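Local coordinates for protein alpha-1,3-glucanase (Streptomyces thermodiastaticus, PDB 7C7D) that hydrolyses the alpha-1,3-glucosidic linkages of alpha-1,3-glucan as a thermostable glycosidase of family GH87, at residues F276-D281 and S303-F308; V329-T334 and D353-N358; I347-A352 and L371-D376; D377-W382 and N405-Y410. One frame throughout, in Å; residues are numbered along the deposited sequence.

How the contacts relate
All four contacts join neighbouring coils of a right-handed parallel beta-helix and are largely buried. Contacts 2 and 4 are in-register pairs of one parallel sheet; strands 355-357 and 379-382 are neighbours in it, so the two touch directly. Contact 1 lies at an end of that sheet and has two backbone bonds, a bridging water and a looser proline side. Contact 3 sits at the corner where strands 341-348 and 365-372 turn toward that sheet, and adds side-chain hydrogen bonds to its backbone ones. Leucines pair across contact 2, and leucine, isoleucine and methionine across contact 4, which adds a carboxylate held by three hydrogen bonds. Centres of contacts 1 and 4 are about 19 Å apart.

Contact 1: residues F276-D281 and S303-F308; sequences FIDQTD and SSPDNF
F276 and F308 meet where two coils of a right-handed parallel beta-helix come together, one at the start of strand 277-279, the other just ahead of strand 309-311. The tight part is short. F276 N donates to N307 O at 3.2 Å, nearly along the C=O axis, and I277 N to F308 O at 3.0 Å. F308 O also sits at the edge of the F276 ring, in its plane, with F276 CB 3.3 Å from F308 O. Both phenyl groups have CG anti to the backbone N (chi1 -179° in F276, 152° in F308), and the side chains run side by side in the same direction. The rings meet rim to rim, CD2 of F276 lying 3.8 Å from CD1 of F308, with planes only 16° apart and neither ring over the other. V293 touches both phenylalanine side chains, and L288 and L331 pack on F308, so this end belongs to the hydrophobic interior of the coil.

Beyond I277 the two chains part: the CA atoms of D278 and P305 are 7.7 Å from each other. P305 and D306 each centre an inverse gamma turn, and this side is partly exposed. The contact there is thin, D278 OD2 resting 3.6 Å from P305 CG, while the carboxylate takes its hydrogen bonds from H275 and N310. N307 instead sends OD1 to the backbone N of V329, in the next coil. Between the tight and loose parts a water bridges the backbones, donating to I277 O at 2.8 Å and to N307 O at 2.9 Å.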
# COMPACT_ATOMS: atom_id res chain seq x y z
N PHE A 276 6.81 -2.93 -18.09
CA PHE A 276 5.79 -2.54 -19.06
C PHE A 276 6.11 -1.21 -19.75
O PHE A 276 6.27 -1.17 -20.98
CB PHE A 276 4.41 -2.53 -18.41
CG PHE A 276 3.29 -2.17 -19.34
CD1 PHE A 276 3.00 -2.96 -20.44
CD2 PHE A 276 2.55 -1.02 -19.13
CE1 PHE A 276 1.97 -2.62 -21.30
CE2 PHE A 276 1.52 -0.67 -19.98
CZ PHE A 276 1.23 -1.47 -21.07
N ILE A 277 6.19 -0.12 -18.99
CA ILE A 277 6.58 1.18 -19.51
C ILE A 277 7.84 1.62 -18.78
O ILE A 277 7.88 1.60 -17.55
CB ILE A 277 5.46 2.22 -19.37
CG1 ILE A 277 4.32 1.90 -20.33
CG2 ILE A 277 5.98 3.64 -19.60
CD1 ILE A 277 3.03 2.69 -20.05
N ASP A 278 8.86 2.03 -19.54
CA ASP A 278 10.12 2.48 -18.95
C ASP A 278 10.66 3.59 -19.85
O ASP A 278 11.14 3.32 -20.95
CB ASP A 278 11.10 1.31 -18.84
CG ASP A 278 12.35 1.64 -18.04
OD1 ASP A 278 12.55 2.82 -17.67
OD2 ASP A 278 13.13 0.71 -17.77
N GLN A 279 10.56 4.83 -19.38
CA GLN A 279 10.98 5.96 -20.19
C GLN A 279 11.29 7.12 -19.27
O GLN A 279 10.58 7.35 -18.29
CB GLN A 279 9.89 6.35 -21.20
CG GLN A 279 8.53 6.61 -20.56
CD GLN A 279 7.42 6.77 -21.58
OE1 GLN A 279 7.50 6.25 -22.68
NE2 GLN A 279 6.39 7.51 -21.21
N THR A 280 12.36 7.85 -19.58
CA THR A 280 12.75 8.96 -18.72
C THR A 280 11.94 10.21 -18.97
O THR A 280 11.92 11.11 -18.12
CB THR A 280 14.24 9.26 -18.88
OG1 THR A 280 14.52 9.55 -20.26
CG2 THR A 280 15.09 8.08 -18.43
N ASP A 281 11.26 10.29 -20.11
CA ASP A 281 10.53 11.50 -20.44
C ASP A 281 9.43 11.15 -21.43
O ASP A 281 9.44 10.09 -22.05
CB ASP A 281 11.49 12.57 -20.98
CG ASP A 281 10.86 13.93 -21.04
OD1 ASP A 281 10.98 14.58 -22.09
OD2 ASP A 281 10.22 14.34 -20.04
N SER A 303 18.30 -2.75 -8.42
CA SER A 303 18.88 -2.16 -9.62
C SER A 303 18.12 -2.49 -10.90
O SER A 303 18.49 -1.99 -11.96
CB SER A 303 20.34 -2.60 -9.77
OG SER A 303 20.44 -4.01 -9.86
N SER A 304 17.07 -3.31 -10.82
CA SER A 304 16.34 -3.72 -12.01
C SER A 304 14.97 -3.05 -12.06
O SER A 304 14.23 -3.10 -11.07
CB SER A 304 16.16 -5.24 -12.03
OG SER A 304 15.78 -5.67 -13.33
N PRO A 305 14.60 -2.42 -13.19
CA PRO A 305 13.32 -1.70 -13.28
C PRO A 305 12.15 -2.64 -13.56
O PRO A 305 11.46 -2.51 -14.57
CB PRO A 305 13.58 -0.74 -14.45
CG PRO A 305 14.49 -1.52 -15.35
CD PRO A 305 15.41 -2.27 -14.41
N ASP A 306 11.91 -3.58 -12.65
CA ASP A 306 10.94 -4.65 -12.86
C ASP A 306 9.53 -4.19 -12.49
O ASP A 306 8.84 -4.80 -11.67
CB ASP A 306 11.30 -5.88 -12.04
CG ASP A 306 12.71 -6.36 -12.29
OD1 ASP A 306 13.20 -6.24 -13.43
OD2 ASP A 306 13.32 -6.86 -11.32
N ASN A 307 9.10 -3.12 -13.15
CA ASN A 307 7.99 -2.31 -12.67
C ASN A 307 6.90 -2.21 -13.73
O ASN A 307 7.11 -2.50 -14.91
CB ASN A 307 8.51 -0.91 -12.33
CG ASN A 307 9.60 -0.96 -11.27
OD1 ASN A 307 9.64 -1.87 -10.46
ND2 ASN A 307 10.50 0.03 -11.28
N PHE A 308 5.70 -1.79 -13.30
CA PHE A 308 4.64 -1.48 -14.26
C PHE A 308 4.93 -0.17 -14.99
O PHE A 308 5.00 -0.14 -16.22
CB PHE A 308 3.28 -1.51 -13.54
CG PHE A 308 2.21 -0.63 -14.14
CD1 PHE A 308 1.77 -0.79 -15.45
CD2 PHE A 308 1.61 0.36 -13.37
CE1 PHE A 308 0.76 0.02 -15.98
CE2 PHE A 308 0.60 1.16 -13.89
CZ PHE A 308 0.17 1.00 -15.19
O HOH W 1 8.89 -0.58 -16.04

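Contact 2: residues V329-T334 and D353-N358; sequences VGLWLT and DGLNLN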
# COMPACT_ATOMS: atom_id res chain seq x y z
N VAL A 329 8.04 -2.55 -8.19
CA VAL A 329 7.31 -1.33 -7.85
C VAL A 329 6.17 -1.19 -8.84
O VAL A 329 6.35 -1.41 -10.04
CB VAL A 329 8.23 -0.10 -7.88
CG1 VAL A 329 7.44 1.18 -7.59
CG2 VAL A 329 9.35 -0.26 -6.88
N GLY A 330 4.99 -0.82 -8.34
CA GLY A 330 3.91 -0.53 -9.26
C GLY A 330 4.22 0.65 -10.17
O GLY A 330 4.30 0.50 -11.39
N LEU A 331 4.43 1.82 -9.58
CA LEU A 331 4.78 3.02 -10.33
C LEU A 331 5.96 3.68 -9.63
O LEU A 331 5.82 4.21 -8.52
CB LEU A 331 3.61 4.00 -10.44
CG LEU A 331 2.36 3.51 -11.20
CD1 LEU A 331 1.38 2.78 -10.28
CD2 LEU A 331 1.66 4.67 -11.89
N TRP A 332 7.11 3.63 -10.28
CA TRP A 332 8.31 4.32 -9.82
C TRP A 332 8.43 5.54 -10.72
O TRP A 332 8.81 5.44 -11.88
CB TRP A 332 9.51 3.39 -9.96
CG TRP A 332 10.72 3.99 -9.40
CD1 TRP A 332 11.04 4.08 -8.08
CD2 TRP A 332 11.78 4.63 -10.11
NE1 TRP A 332 12.24 4.72 -7.93
CE2 TRP A 332 12.71 5.07 -9.17
CE3 TRP A 332 12.02 4.87 -11.47
CZ2 TRP A 332 13.89 5.73 -9.53
CZ3 TRP A 332 13.18 5.52 -11.83
CH2 TRP A 332 14.10 5.94 -10.86
N LEU A 333 8.04 6.70 -10.19
CA LEU A 333 7.83 7.89 -10.99
C LEU A 333 8.93 8.91 -10.74
O LEU A 333 9.25 9.23 -9.59
CB LEU A 333 6.46 8.50 -10.70
CG LEU A 333 5.29 7.61 -11.14
CD1 LEU A 333 3.98 7.97 -10.42
CD2 LEU A 333 5.10 7.66 -12.65
N THR A 334 9.51 9.41 -11.83
CA THR A 334 10.56 10.41 -11.77
C THR A 334 10.34 11.40 -12.90
O THR A 334 9.60 11.13 -13.84
CB THR A 334 11.94 9.78 -12.00
OG1 THR A 334 11.97 9.13 -13.28
CG2 THR A 334 12.26 8.77 -10.91
N ASP A 353 7.89 -0.97 -3.21
CA ASP A 353 6.82 0.01 -2.99
C ASP A 353 5.67 -0.18 -3.98
O ASP A 353 5.86 -0.63 -5.12
CB ASP A 353 7.36 1.43 -3.20
CG ASP A 353 8.29 1.91 -2.10
OD1 ASP A 353 8.76 1.12 -1.26
OD2 ASP A 353 8.56 3.13 -2.07
N GLY A 354 4.48 0.24 -3.57
CA GLY A 354 3.38 0.30 -4.51
C GLY A 354 3.56 1.43 -5.51
O GLY A 354 3.48 1.22 -6.73
N LEU A 355 3.78 2.64 -5.01
CA LEU A 355 4.03 3.81 -5.84
C LEU A 355 5.00 4.70 -5.09
O LEU A 355 4.86 4.91 -3.89
CB LEU A 355 2.72 4.56 -6.14
CG LEU A 355 2.81 5.91 -6.85
CD1 LEU A 355 1.55 6.17 -7.68
CD2 LEU A 355 3.02 7.07 -5.87
N ASN A 356 5.97 5.25 -5.82
CA ASN A 356 6.92 6.19 -5.27
C ASN A 356 7.04 7.39 -6.19
O ASN A 356 7.35 7.24 -7.38
CB ASN A 356 8.29 5.53 -5.09
CG ASN A 356 9.22 6.34 -4.21
OD1 ASN A 356 9.09 7.56 -4.11
ND2 ASN A 356 10.13 5.67 -3.53
N LEU A 357 6.78 8.58 -5.66
CA LEU A 357 7.07 9.82 -6.38
C LEU A 357 8.51 10.18 -6.04
O LEU A 357 8.79 10.85 -5.04
CB LEU A 357 6.11 10.93 -5.98
CG LEU A 357 4.62 10.64 -6.18
CD1 LEU A 357 3.80 11.87 -5.83
CD2 LEU A 357 4.34 10.21 -7.61
N ASN A 358 9.44 9.70 -6.86
CA ASN A 358 10.87 9.87 -6.58
C ASN A 358 11.39 11.15 -7.25
O ASN A 358 12.19 11.13 -8.19
CB ASN A 358 11.65 8.63 -7.00
CG ASN A 358 13.09 8.66 -6.52
OD1 ASN A 358 13.44 9.41 -5.61
ND2 ASN A 358 13.93 7.83 -7.12
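The indole of W332 and the side chain of N358 cross obliquely, their flat groups 62° apart; N358 has two conformers and an uncertain amide orientation, so the details at its end are doubtful. One face of the indole carries T334 CG2, a methyl two residues further along the same segment, 3.3 Å above the plane and offset toward the rim. N356 CB approaches the same ring system obliquely. W332 points to the same side of the sheet as N356, its CG anti to the backbone N (chi1 -175°). T334 CG2 also meets N358, the two side chains lying alongside each other and pointing the same way.

Strands 331-333 and 355-357 are parallel neighbours on consecutive coils of the beta-helix, paired in register, L331 with L355, W332 with N356 and L333 with L357, so that leucines adjoin on one face. N356 N donates to L331 O at 2.9 Å, L333 N to N356 O at 2.9 Å, and N358 N to L333 O at 2.8 Å, so the bonds alternate in direction as parallel pairing requires. At the glycine end L331 N reaches G354 O at 3.1 Å, and V329 CA makes a CA-H...O contact of 3.2 Å with D353 O.

The leucines fill the face opposite W332 and N356. L333 and L357 run side by side, with L333 CD1 3.6 Å from L357 CD2; the same methyl, L333 CD1, lies 4.1 Å from L355 CD1. Side chains of strand 341-348, in another wall, meet them inside: I347 on L331 and V342 on L355.

Contact 3: residues I347-A352 and L371-D376; sequences ILDTTA and LRNQGD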
# COMPACT_ATOMS: atom_id res chain seq x y z
N ILE A 347 -3.24 -2.20 -6.50
CA ILE A 347 -1.83 -2.53 -6.57
C ILE A 347 -1.59 -3.59 -5.50
O ILE A 347 -1.68 -3.31 -4.30
CB ILE A 347 -0.92 -1.31 -6.37
CG1 ILE A 347 -1.26 -0.23 -7.41
CG2 ILE A 347 0.55 -1.70 -6.48
CD1 ILE A 347 -0.58 1.11 -7.17
N LEU A 348 -1.32 -4.83 -5.93
CA LEU A 348 -1.28 -5.98 -5.05
C LEU A 348 0.01 -6.74 -5.27
O LEU A 348 0.45 -6.91 -6.41
CB LEU A 348 -2.42 -6.95 -5.35
CG LEU A 348 -3.79 -6.30 -5.47
CD1 LEU A 348 -4.79 -7.31 -5.96
CD2 LEU A 348 -4.20 -5.77 -4.12
N ASP A 349 0.58 -7.26 -4.18
CA ASP A 349 1.66 -8.23 -4.27
C ASP A 349 2.84 -7.68 -5.07
O ASP A 349 3.17 -8.16 -6.17
CB ASP A 349 1.18 -9.56 -4.89
CG ASP A 349 -0.05 -10.13 -4.22
OD1 ASP A 349 -0.15 -10.09 -2.97
OD2 ASP A 349 -0.90 -10.67 -4.95
N THR A 350 3.48 -6.66 -4.52
CA THR A 350 4.68 -6.10 -5.12
C THR A 350 5.85 -6.32 -4.17
O THR A 350 5.68 -6.26 -2.96
CB THR A 350 4.50 -4.60 -5.46
OG1 THR A 350 4.21 -3.86 -4.27
CG2 THR A 350 3.37 -4.39 -6.46
N THR A 351 7.03 -6.61 -4.72
CA THR A 351 8.14 -6.90 -3.83
C THR A 351 8.80 -5.66 -3.25
O THR A 351 9.63 -5.78 -2.34
CB THR A 351 9.18 -7.81 -4.50
OG1 THR A 351 9.69 -7.15 -5.67
CG2 THR A 351 8.56 -9.15 -4.87
N ALA A 352 8.44 -4.47 -3.74
CA ALA A 352 8.87 -3.22 -3.14
C ALA A 352 7.67 -2.28 -3.06
O ALA A 352 6.54 -2.74 -2.86
CB ALA A 352 10.06 -2.61 -3.89
N LEU A 371 -4.21 -0.85 -1.97
CA LEU A 371 -2.86 -1.41 -1.96
C LEU A 371 -2.77 -2.46 -0.86
O LEU A 371 -3.01 -2.16 0.31
CB LEU A 371 -1.83 -0.31 -1.72
CG LEU A 371 -1.74 0.74 -2.84
CD1 LEU A 371 -2.45 2.06 -2.47
CD2 LEU A 371 -0.28 1.00 -3.20
N ARG A 372 -2.43 -3.70 -1.25
CA ARG A 372 -2.24 -4.79 -0.31
C ARG A 372 -0.93 -5.50 -0.62
O ARG A 372 -0.63 -5.77 -1.79
CB ARG A 372 -3.39 -5.81 -0.41
CG ARG A 372 -3.20 -7.06 0.44
CD ARG A 372 -4.33 -8.07 0.23
NE ARG A 372 -5.57 -7.68 0.90
CZ ARG A 372 -6.78 -7.93 0.41
NH1 ARG A 372 -6.91 -8.53 -0.76
NH2 ARG A 372 -7.86 -7.54 1.08
N ASN A 373 -0.16 -5.82 0.42
CA ASN A 373 1.00 -6.70 0.29
C ASN A 373 2.11 -6.09 -0.57
O ASN A 373 2.64 -6.72 -1.49
CB ASN A 373 0.62 -8.10 -0.20
CG ASN A 373 1.73 -9.12 -0.03
OD1 ASN A 373 2.59 -9.01 0.85
ND2 ASN A 373 1.72 -10.15 -0.88
N GLN A 374 2.47 -4.84 -0.25
CA GLN A 374 3.68 -4.23 -0.78
C GLN A 374 4.87 -4.70 0.04
O GLN A 374 4.73 -5.07 1.21
CB GLN A 374 3.57 -2.70 -0.73
CG GLN A 374 2.78 -2.10 -1.88
CD GLN A 374 1.42 -2.75 -2.08
OE1 GLN A 374 0.50 -2.56 -1.28
NE2 GLN A 374 1.29 -3.52 -3.15
N GLY A 375 6.06 -4.69 -0.57
CA GLY A 375 7.26 -5.14 0.10
C GLY A 375 8.07 -4.05 0.77
O GLY A 375 9.20 -4.31 1.22
N ASP A 376 7.55 -2.84 0.84
CA ASP A 376 8.20 -1.67 1.42
C ASP A 376 7.09 -0.62 1.48
O ASP A 376 5.92 -0.99 1.34
CB ASP A 376 9.36 -1.25 0.53
CG ASP A 376 10.46 -0.53 1.29
OD1 ASP A 376 10.16 0.45 1.99
OD2 ASP A 376 11.64 -0.93 1.16
O HOH W 2 10.72 -6.24 0.10
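Two successive corners of the beta-helix meet here, where D349 and N373 turn the chain out of strands 341-348 and 365-372. Both residues have positive phi. N373 ND2 donates to D349 OD1 at 2.8 Å in an almost straight bond, the N-H...O angle 171°. The donor comes to the anti side of the carboxylate oxygen, and the carboxylate and amide planes stand 76° apart. D349 OD2 is held elsewhere, by Q325 and by the backbone N of N164.

Before the corner the strands pair in the ordinary parallel way: R372 N bonds to I347 O at 3.2 Å, and I347 CB packs 4.0 Å from L371 CD2. Past it, Q374 folds back. A bend at chi2 (51°) turns CD back, and its side chain crosses that of I347 at about a right angle. Q374 NE2 donates to T350 OG1 at 3.1 Å, with the hydroxyl oxygen close to the amide plane, and makes a weak second bond to I347 O. The same hydroxyl donates a hydrogen bond to A352 O at 2.9 Å. G375 N reaches A352 O as well, at 3.0 Å, the two donors coming from opposite faces of the carbonyl plane. At the end away from the strands a water donates to both T351 O and G375 O.

R372 extends from this corner to a salt bridge with D194 and a hydrogen bond with N164, linking the beta-helix to the N-terminal domain. N373 OD1 accepts from N402, so D349, N373 and N402 form a file of bonded polar side chains, reminiscent of the asparagine stacks at the turns of pectate lyase-like beta-helices.

Contact 4: residues D377-W382 and N405-Y410; sequences DALAMW and NGIAIY
D377 and Y410 each hold CG anti to the carbonyl carbon (chi1 -68° and -53°); the two side chains reach toward each other tip to tip. Y410 OH donates to D377 OD2 at 2.7 Å on the syn side, and OD2 lies at the ring edge, in its plane. The other oxygen, D377 OD1, is gripped twice by one residue: N405 ND2 donates at 2.8 Å and N405 N at 2.9 Å. A408 CB lies over one face of the carboxylate, 3.6 Å from D377 OD2.

The strands beyond, 379-382 and 407-410, are parallel and in register on adjacent coils of the beta-helix. A408 N donates to L379 O at 3.0 Å, and Y410 N to M381 O at 2.8 Å. On the face away from D377, M381 and I409 lie side by side, with M381 CG 3.7 Å from I409 CD1, and F393 packs against both. W382 CD1 meets Y410 CB at 4.0 Å. N405 is itself positioned by S430 and R475, which hold its OD1. With three donors spread over its two oxygens, the buried D377 carboxylate is probably fixed in rotation.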
# COMPACT_ATOMS: atom_id res chain seq x y z
N ASP A 377 7.43 0.65 1.65
CA ASP A 377 6.44 1.72 1.74
C ASP A 377 5.35 1.54 0.69
O ASP A 377 5.64 1.47 -0.50
CB ASP A 377 7.12 3.07 1.47
CG ASP A 377 8.10 3.47 2.54
OD1 ASP A 377 7.86 3.21 3.74
OD2 ASP A 377 9.11 4.11 2.18
N ALA A 378 4.09 1.49 1.12
CA ALA A 378 3.04 1.25 0.14
C ALA A 378 2.93 2.42 -0.83
O ALA A 378 2.94 2.23 -2.05
CB ALA A 378 1.70 0.93 0.80
N LEU A 379 2.84 3.64 -0.29
CA LEU A 379 2.91 4.87 -1.06
C LEU A 379 4.01 5.73 -0.46
O LEU A 379 4.06 5.91 0.76
CB LEU A 379 1.59 5.65 -0.98
CG LEU A 379 0.35 4.98 -1.56
CD1 LEU A 379 -0.85 5.91 -1.36
CD2 LEU A 379 0.54 4.66 -3.03
N ALA A 380 4.90 6.24 -1.31
CA ALA A 380 6.00 7.06 -0.83
C ALA A 380 6.21 8.26 -1.73
O ALA A 380 5.94 8.22 -2.93
CB ALA A 380 7.31 6.26 -0.75
N MET A 381 6.72 9.33 -1.12
CA MET A 381 7.28 10.47 -1.83
C MET A 381 8.70 10.64 -1.34
O MET A 381 8.94 10.76 -0.14
CB MET A 381 6.48 11.74 -1.53
CG MET A 381 5.03 11.66 -1.95
SD MET A 381 4.29 13.30 -1.90
CE MET A 381 2.55 12.88 -1.86
N TRP A 382 9.66 10.61 -2.26
CA TRP A 382 11.06 10.74 -1.89
C TRP A 382 11.63 11.87 -2.73
O TRP A 382 11.86 11.71 -3.93
CB TRP A 382 11.80 9.43 -2.15
CG TRP A 382 13.24 9.44 -1.74
CD1 TRP A 382 13.84 10.27 -0.83
CD2 TRP A 382 14.26 8.57 -2.23
NE1 TRP A 382 15.18 9.96 -0.74
CE2 TRP A 382 15.46 8.92 -1.58
CE3 TRP A 382 14.27 7.52 -3.15
CZ2 TRP A 382 16.66 8.26 -1.83
CZ3 TRP A 382 15.47 6.86 -3.40
CH2 TRP A 382 16.64 7.24 -2.74
N ASN A 405 6.64 1.67 5.86
CA ASN A 405 5.48 2.47 6.23
C ASN A 405 4.27 2.21 5.34
O ASN A 405 4.39 1.74 4.21
CB ASN A 405 5.86 3.95 6.17
CG ASN A 405 7.11 4.25 6.96
OD1 ASN A 405 7.07 4.31 8.18
ND2 ASN A 405 8.23 4.42 6.27
N GLY A 406 3.09 2.58 5.84
CA GLY A 406 1.93 2.65 4.97
C GLY A 406 2.08 3.77 3.97
O GLY A 406 2.04 3.56 2.75
N ILE A 407 2.27 4.99 4.47
CA ILE A 407 2.60 6.16 3.67
C ILE A 407 3.84 6.80 4.26
O ILE A 407 3.91 7.04 5.47
CB ILE A 407 1.44 7.18 3.64
CG1 ILE A 407 0.27 6.60 2.85
CG2 ILE A 407 1.92 8.51 3.06
CD1 ILE A 407 -0.97 7.48 2.79
N ALA A 408 4.83 7.09 3.40
CA ALA A 408 6.05 7.76 3.82
C ALA A 408 6.28 8.98 2.95
O ALA A 408 6.33 8.88 1.72
CB ALA A 408 7.26 6.82 3.70
N ILE A 409 6.43 10.13 3.60
CA ILE A 409 6.78 11.38 2.93
C ILE A 409 8.19 11.75 3.37
O ILE A 409 8.39 12.18 4.52
CB ILE A 409 5.80 12.51 3.27
CG1 ILE A 409 4.34 12.06 3.06
CG2 ILE A 409 6.15 13.77 2.49
CD1 ILE A 409 4.01 11.62 1.65
N TYR A 410 9.16 11.59 2.48
CA TYR A 410 10.55 11.96 2.77
C TYR A 410 10.82 13.27 2.04
O TYR A 410 11.04 13.28 0.82
CB TYR A 410 11.52 10.87 2.32
CG TYR A 410 11.22 9.48 2.83
CD1 TYR A 410 11.48 9.12 4.15
CD2 TYR A 410 10.72 8.52 1.97
CE1 TYR A 410 11.20 7.82 4.60
CE2 TYR A 410 10.45 7.24 2.40
CZ TYR A 410 10.69 6.89 3.70
OH TYR A 410 10.41 5.60 4.09